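Local atomic coordinates of cytidylyltransferase (PDB entry 6OEW), a protein that probably transfers nucleotidyl groups, as expected of a metal-binding cytidylyltransferase with a GT-A-type fold. Residues 131-137 and 148-152; 136-140 and 184-188; 159-163 and 172-176. All coordinates share one frame. Numbering follows the deposited sequence.

Contact 1: residues 131-137 and 148-152; sequences IEFLTNC and IEIFT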
# COMPACT_ATOMS: atom_id res chain seq x y z
N ILE A 131 2.68 12.05 17.05
CA ILE A 131 2.57 11.79 15.61
C ILE A 131 1.14 11.40 15.31
O ILE A 131 0.55 10.56 16.00
CB ILE A 131 3.51 10.66 15.13
CG1 ILE A 131 4.97 10.96 15.48
CG2 ILE A 131 3.33 10.44 13.61
CD1 ILE A 131 5.95 9.91 14.99
N GLU A 132 0.56 12.02 14.29
CA GLU A 132 -0.73 11.56 13.81
C GLU A 132 -0.67 11.08 12.37
O GLU A 132 -1.62 10.43 11.92
CB GLU A 132 -1.79 12.66 13.96
CG GLU A 132 -1.45 13.94 13.25
CD GLU A 132 -2.42 15.07 13.62
OE1 GLU A 132 -3.51 14.77 14.17
OE2 GLU A 132 -2.09 16.24 13.36
N PHE A 133 0.43 11.34 11.68
CA PHE A 133 0.58 10.95 10.28
C PHE A 133 2.05 10.63 10.00
O PHE A 133 2.91 11.50 10.15
CB PHE A 133 0.10 12.08 9.38
CG PHE A 133 -0.05 11.70 7.93
CD1 PHE A 133 -1.30 11.45 7.41
CD2 PHE A 133 1.05 11.65 7.10
CE1 PHE A 133 -1.46 11.12 6.06
CE2 PHE A 133 0.91 11.33 5.74
CZ PHE A 133 -0.33 11.05 5.23
N LEU A 134 2.32 9.40 9.59
CA LEU A 134 3.67 8.96 9.24
C LEU A 134 3.62 8.42 7.81
O LEU A 134 2.77 7.57 7.50
CB LEU A 134 4.17 7.88 10.21
CG LEU A 134 5.57 7.30 9.95
CD1 LEU A 134 6.65 8.38 10.04
CD2 LEU A 134 5.92 6.11 10.82
N THR A 135 4.51 8.90 6.95
CA THR A 135 4.59 8.42 5.56
C THR A 135 6.03 8.15 5.19
O THR A 135 6.96 8.75 5.74
CB THR A 135 3.95 9.44 4.56
OG1 THR A 135 4.08 8.97 3.21
CG2 THR A 135 4.60 10.80 4.66
N ASN A 136 6.23 7.23 4.24
CA ASN A 136 7.52 7.05 3.59
C ASN A 136 7.46 7.44 2.11
O ASN A 136 8.38 7.13 1.35
CB ASN A 136 8.01 5.60 3.73
CG ASN A 136 7.21 4.63 2.82
OD1 ASN A 136 6.20 5.02 2.18
ND2 ASN A 136 7.65 3.38 2.76
N CYS A 137 6.38 8.11 1.69
CA CYS A 137 6.24 8.38 0.26
C CYS A 137 5.80 9.82 -0.01
O CYS A 137 5.20 10.08 -1.06
CB CYS A 137 5.27 7.37 -0.38
SG CYS A 137 3.60 7.34 0.33
N ILE A 148 3.83 3.46 2.11
CA ILE A 148 3.14 3.18 3.36
C ILE A 148 2.78 4.52 3.98
O ILE A 148 3.65 5.39 4.10
CB ILE A 148 4.01 2.35 4.32
CG1 ILE A 148 4.36 0.99 3.69
CG2 ILE A 148 3.30 2.19 5.67
CD1 ILE A 148 5.59 0.24 4.35
N GLU A 149 1.53 4.67 4.36
CA GLU A 149 1.05 5.81 5.12
C GLU A 149 0.34 5.28 6.35
O GLU A 149 -0.37 4.28 6.26
CB GLU A 149 0.10 6.71 4.28
CG GLU A 149 0.80 7.24 3.05
CD GLU A 149 -0.16 7.58 1.91
OE1 GLU A 149 -1.10 6.79 1.66
OE2 GLU A 149 0.05 8.64 1.29
N ILE A 150 0.58 5.91 7.49
CA ILE A 150 -0.03 5.52 8.75
C ILE A 150 -0.64 6.76 9.38
O ILE A 150 0.05 7.78 9.54
CB ILE A 150 1.01 4.89 9.71
CG1 ILE A 150 1.75 3.76 8.97
CG2 ILE A 150 0.30 4.38 10.93
CD1 ILE A 150 2.91 3.14 9.81
N PHE A 151 -1.91 6.68 9.77
CA PHE A 151 -2.51 7.81 10.44
C PHE A 151 -3.62 7.34 11.38
O PHE A 151 -4.13 6.23 11.27
CB PHE A 151 -3.05 8.84 9.44
CG PHE A 151 -3.78 8.22 8.28
CD1 PHE A 151 -5.13 7.90 8.39
CD2 PHE A 151 -3.13 7.96 7.09
CE1 PHE A 151 -5.82 7.34 7.31
CE2 PHE A 151 -3.80 7.40 6.02
CZ PHE A 151 -5.14 7.08 6.12
N THR A 152 -3.95 8.22 12.34
CA THR A 152 -4.96 7.92 13.34
C THR A 152 -6.35 8.03 12.73
O THR A 152 -6.57 8.74 11.74
CB THR A 152 -4.87 8.87 14.54
OG1 THR A 152 -5.14 10.22 14.14
CG2 THR A 152 -3.49 8.80 15.20
O HOH W 1 -4.44 12.40 15.80
O HOH W 2 1.97 10.45 2.28
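Two neighbouring antiparallel strands, 133-135 and 149-152, pair here in the buried part of the large mixed sheet. Their axes come within 4.7 Å and run at 176°. L134 and I150 form the hydrogen-bonded pair: L134 N gives to I150 O at 2.8 Å, and I150 N to L134 O at 2.7 Å. The non-hydrogen-bonded pairs F133-F151 and T135-E149 flank it, each with CA atoms 4.4 Å apart. The bonding carries on beyond the ends of 133-135, with T152 N to E132 O at 3.2 Å and N136 N to I148 O at 3.2 Å. N136 OD1, rather than its backbone carbonyl, accepts from I148 N at 2.8 Å. In this GT-A-type fold, strand 149-152 joins 133-135 to the parallel strands through 101-106, while 185-187 flanks 133-135 on its other edge. On one face L134 CD2 meets I150 CD1 at 4.3 Å, and helix 114-126 covers I150. The other face carries F133 and F151, their rings nearly parallel (10°) but slid apart, with centroids 5.7 Å apart and little overlap. T135 and E149 share that face: a water lies 2.7 Å from T135 OG1 and 2.8 Å from E149 OE2, while E149 OE1 forms a salt bridge with R104. T135 OG1 also accepts from C137 N at 2.9 Å, an ST turn that bends the chain out of the strand. At the far end the T152 side chain N-caps the following helix, OG1 accepting from L155 N.

Contact 2: residues 136-140 and 184-188; sequences NCFQR and KFFEY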
# COMPACT_ATOMS: atom_id res chain seq x y z
N ASN A 136 6.23 7.23 4.24
CA ASN A 136 7.52 7.05 3.59
C ASN A 136 7.46 7.44 2.11
O ASN A 136 8.38 7.13 1.35
CB ASN A 136 8.01 5.60 3.73
CG ASN A 136 7.21 4.63 2.82
OD1 ASN A 136 6.20 5.02 2.18
ND2 ASN A 136 7.65 3.38 2.76
N CYS A 137 6.38 8.11 1.69
CA CYS A 137 6.24 8.38 0.26
C CYS A 137 5.80 9.82 -0.01
O CYS A 137 5.20 10.08 -1.06
CB CYS A 137 5.27 7.37 -0.38
SG CYS A 137 3.60 7.34 0.33
N PHE A 138 6.09 10.75 0.90
CA PHE A 138 6.05 12.17 0.54
C PHE A 138 7.38 12.48 -0.13
O PHE A 138 7.51 12.36 -1.35
CB PHE A 138 5.80 13.04 1.77
CG PHE A 138 5.61 14.50 1.46
CD1 PHE A 138 4.60 14.92 0.62
CD2 PHE A 138 6.42 15.45 2.06
CE1 PHE A 138 4.43 16.27 0.35
CE2 PHE A 138 6.24 16.80 1.80
CZ PHE A 138 5.25 17.21 0.95
N GLN A 139 8.40 12.83 0.66
CA GLN A 139 9.76 12.61 0.21
C GLN A 139 9.91 11.14 -0.14
O GLN A 139 9.46 10.27 0.62
CB GLN A 139 10.77 12.99 1.30
CG GLN A 139 11.01 14.47 1.52
CD GLN A 139 12.13 14.70 2.51
OE1 GLN A 139 13.29 14.87 2.13
NE2 GLN A 139 11.79 14.70 3.80
N ARG A 140 10.50 10.84 -1.30
CA ARG A 140 10.65 9.46 -1.75
C ARG A 140 12.12 9.04 -1.76
O ARG A 140 12.91 9.57 -2.54
CB ARG A 140 10.04 9.28 -3.14
CG ARG A 140 8.52 9.37 -3.10
CD ARG A 140 7.89 9.23 -4.51
NE ARG A 140 6.44 9.08 -4.37
CZ ARG A 140 5.84 7.93 -4.11
NH1 ARG A 140 6.56 6.81 -4.00
NH2 ARG A 140 4.52 7.87 -3.98
N LYS A 184 0.64 16.76 12.99
CA LYS A 184 1.80 16.12 13.62
C LYS A 184 2.34 15.11 12.60
O LYS A 184 2.14 13.89 12.68
CB LYS A 184 1.42 15.52 14.97
CG LYS A 184 0.84 16.58 15.91
CD LYS A 184 0.52 16.05 17.29
CE LYS A 184 0.12 17.19 18.23
NZ LYS A 184 -0.09 16.66 19.60
N PHE A 185 3.07 15.66 11.62
CA PHE A 185 3.48 15.01 10.38
C PHE A 185 4.94 14.58 10.48
O PHE A 185 5.78 15.36 10.93
CB PHE A 185 3.31 16.01 9.23
CG PHE A 185 3.74 15.48 7.87
CD1 PHE A 185 2.86 14.73 7.09
CD2 PHE A 185 4.99 15.79 7.36
CE1 PHE A 185 3.24 14.27 5.84
CE2 PHE A 185 5.39 15.34 6.10
CZ PHE A 185 4.51 14.57 5.34
N PHE A 186 5.23 13.35 10.06
CA PHE A 186 6.59 12.83 10.10
C PHE A 186 6.84 11.89 8.93
O PHE A 186 5.91 11.27 8.41
CB PHE A 186 6.87 12.12 11.42
CG PHE A 186 6.93 13.06 12.54
CD1 PHE A 186 8.07 13.79 12.76
CD2 PHE A 186 5.80 13.31 13.30
CE1 PHE A 186 8.11 14.72 13.77
CE2 PHE A 186 5.83 14.23 14.32
CZ PHE A 186 6.98 14.94 14.56
N GLU A 187 8.11 11.77 8.56
CA GLU A 187 8.49 10.99 7.40
C GLU A 187 9.53 9.94 7.75
O GLU A 187 10.36 10.13 8.64
CB GLU A 187 9.03 11.89 6.30
CG GLU A 187 8.02 12.94 5.84
CD GLU A 187 8.55 13.74 4.68
OE1 GLU A 187 9.01 14.88 4.88
OE2 GLU A 187 8.54 13.19 3.56
N TYR A 188 9.51 8.85 7.00
CA TYR A 188 10.36 7.71 7.26
C TYR A 188 11.28 7.46 6.07
O TYR A 188 10.80 7.10 4.98
CB TYR A 188 9.50 6.49 7.57
CG TYR A 188 10.27 5.31 8.09
CD1 TYR A 188 10.65 5.24 9.43
CD2 TYR A 188 10.66 4.30 7.24
CE1 TYR A 188 11.38 4.16 9.91
CE2 TYR A 188 11.39 3.22 7.70
CZ TYR A 188 11.73 3.15 9.03
OH TYR A 188 12.44 2.07 9.45
O HOH W 3 10.78 7.80 2.24
O HOH W 4 8.11 10.46 3.00
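N136, just past strand 133-135, still runs beside Y188, just past strand 185-187: its CA is 4.7 Å from the CA of Y188, and its CB packs 3.4 Å from Y188 O. A water joins the two backbones at this point, 2.6 Å from N136 O and 2.8 Å from Y188 O. The amide end of N136 leads away, with OD1 accepting from I148 N. At C137 the side chain points away from 184-188 and the loop diverges from the strand. F138 returns to it. Its ring receives the edge of F185 in a T-shaped stack, with planes at 88°, centroids 5.6 Å apart and F138 CD2 3.9 Å from F185 CZ; helix 174-178 touches both rings, through E177 and V176. Q139 then takes hold of E187 twice, Q139 N reaching E187 OE2 at 2.9 Å and Q139 NE2 reaching E187 OE1 at 3.0 Å, so both carboxylate oxygens are used. A second water fills the bend, 2.9 Å from F138 N, 2.7 Å from Q139 O and 2.8 Å from E187 OE2. R140 turns its side chain away from the strand, to a salt bridge with D147. The N136-Y188 packing, the aromatic pair and the glutamate together hold a loop lying along strand 185-187, over the F185 and E187 side chains, at the outermost strand on this side of the mixed sheet in a GT-A-type fold.

Contact 3: residues 159-163 and 172-176; sequences LDSIC and IVPYV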
# COMPACT_ATOMS: atom_id res chain seq x y z
N LEU A 159 -9.87 14.95 8.20
CA LEU A 159 -9.89 15.07 6.74
C LEU A 159 -11.30 14.93 6.18
O LEU A 159 -11.69 15.68 5.28
CB LEU A 159 -8.97 14.04 6.09
CG LEU A 159 -7.49 14.20 6.43
CD1 LEU A 159 -6.67 13.16 5.69
CD2 LEU A 159 -7.05 15.63 6.08
N ASP A 160 -12.07 13.96 6.69
CA ASP A 160 -13.47 13.84 6.27
C ASP A 160 -14.24 15.13 6.49
O ASP A 160 -15.04 15.54 5.65
CB ASP A 160 -14.14 12.68 7.01
CG ASP A 160 -15.60 12.54 6.67
OD1 ASP A 160 -15.94 12.50 5.46
OD2 ASP A 160 -16.42 12.46 7.60
N SER A 161 -13.99 15.80 7.62
CA SER A 161 -14.69 17.04 7.92
C SER A 161 -14.22 18.20 7.05
O SER A 161 -15.02 19.06 6.66
CB SER A 161 -14.52 17.40 9.40
OG SER A 161 -14.95 18.73 9.62
N ILE A 162 -12.93 18.23 6.72
CA ILE A 162 -12.33 19.38 6.06
C ILE A 162 -12.50 19.30 4.54
O ILE A 162 -12.82 20.30 3.89
CB ILE A 162 -10.84 19.47 6.43
CG1 ILE A 162 -10.63 20.05 7.81
CG2 ILE A 162 -10.05 20.28 5.39
CD1 ILE A 162 -9.17 20.03 8.19
N CYS A 163 -12.24 18.14 3.94
CA CYS A 163 -12.01 18.04 2.50
C CYS A 163 -13.30 17.83 1.72
O CYS A 163 -14.03 16.86 1.97
CB CYS A 163 -11.05 16.92 2.19
SG CYS A 163 -9.45 17.14 2.95
N ILE A 172 -7.19 10.97 -0.34
CA ILE A 172 -7.15 11.02 1.12
C ILE A 172 -6.10 11.99 1.63
O ILE A 172 -6.44 12.98 2.29
CB ILE A 172 -6.91 9.63 1.75
CG1 ILE A 172 -8.01 8.65 1.34
CG2 ILE A 172 -6.89 9.79 3.28
CD1 ILE A 172 -7.88 7.28 2.03
N VAL A 173 -4.83 11.74 1.33
CA VAL A 173 -3.72 12.46 1.94
C VAL A 173 -3.39 13.84 1.36
O VAL A 173 -2.67 14.57 2.04
CB VAL A 173 -2.45 11.61 1.89
CG1 VAL A 173 -2.67 10.30 2.59
CG2 VAL A 173 -1.99 11.45 0.44
N PRO A 174 -3.84 14.26 0.15
CA PRO A 174 -3.27 15.49 -0.43
C PRO A 174 -3.32 16.71 0.48
O PRO A 174 -2.38 17.50 0.48
CB PRO A 174 -4.13 15.71 -1.68
CG PRO A 174 -4.51 14.39 -2.08
CD PRO A 174 -4.79 13.66 -0.81
N TYR A 175 -4.41 16.89 1.23
CA TYR A 175 -4.47 18.05 2.11
C TYR A 175 -3.37 17.99 3.17
O TYR A 175 -2.82 19.03 3.55
CB TYR A 175 -5.85 18.17 2.76
CG TYR A 175 -6.01 19.42 3.60
CD1 TYR A 175 -6.54 20.58 3.05
CD2 TYR A 175 -5.59 19.45 4.93
CE1 TYR A 175 -6.69 21.74 3.81
CE2 TYR A 175 -5.73 20.60 5.70
CZ TYR A 175 -6.27 21.73 5.14
OH TYR A 175 -6.41 22.87 5.90
N VAL A 176 -3.04 16.79 3.66
CA VAL A 176 -1.97 16.67 4.66
C VAL A 176 -0.64 17.05 4.03
O VAL A 176 0.12 17.87 4.56
CB VAL A 176 -1.91 15.25 5.25
CG1 VAL A 176 -0.63 15.08 6.12
CG2 VAL A 176 -3.14 14.96 6.09
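L159 and Y175 bury the most surface here, 78 and 69 Å², and the contact is built on them. L159, in the last turn of helix 153-162, points at the 172-176 segment. Both of its methyl groups, CD1 and CD2, lie 4.0 Å from V176 CG2; CD1 also reaches I172, 3.4 Å from I172 O and 4.1 Å from I172 CG2, and CD2 also reaches Y175 CD2 at 4.2 Å. The leucine thus fills the gap between I172 and the Y175-V176 turn. These two helices are linked through helix 166-171, so the contact closes a compact helical connection that leads from strand 149-152 to strand 185-187 in the GT-A-type fold. Y175 reaches back toward the end of the first helix. I162 sets CG2 over one ring face, 4.0 Å from the centroid and 13° off the normal, a CH-pi contact. C163, where the chain leaves the helix, puts SG 3.7 Å from Y175 CB and 5.0 Å from the ring centroid in an oblique sulfur-aromatic contact. The two segments share no hydrogen bond. I172, second to Y175 on its side, is the first residue after helix 166-171 to leave helical geometry, with a phi of +75°; its side chain also touches I87 and Y90 of helix 86-96.

Overall arrangement
Contacts 1 and 2 share N136 and C137, their centres 7 Å apart, and together set strand 133-135 between 149-152 and 185-187: T135 O lies 2.8 Å from Y188 N, and E132 OE2 2.8 Å from K184 N, probable hydrogen bonds. Contact 3 is nested between the two segments of contact 2, its centre about 13 Å from that of contact 1. V173 CG1 packs 3.6 Å from F133 CZ, and V176 CG1 3.6 Å from F185 CD1, so 172-176 covers the F133 face. No contact reaches the metal: the side chains of N136 and I172 are about 12 Å from the bound magnesium, that of E149 about 10 Å from it and from that of D108, which binds magnesium.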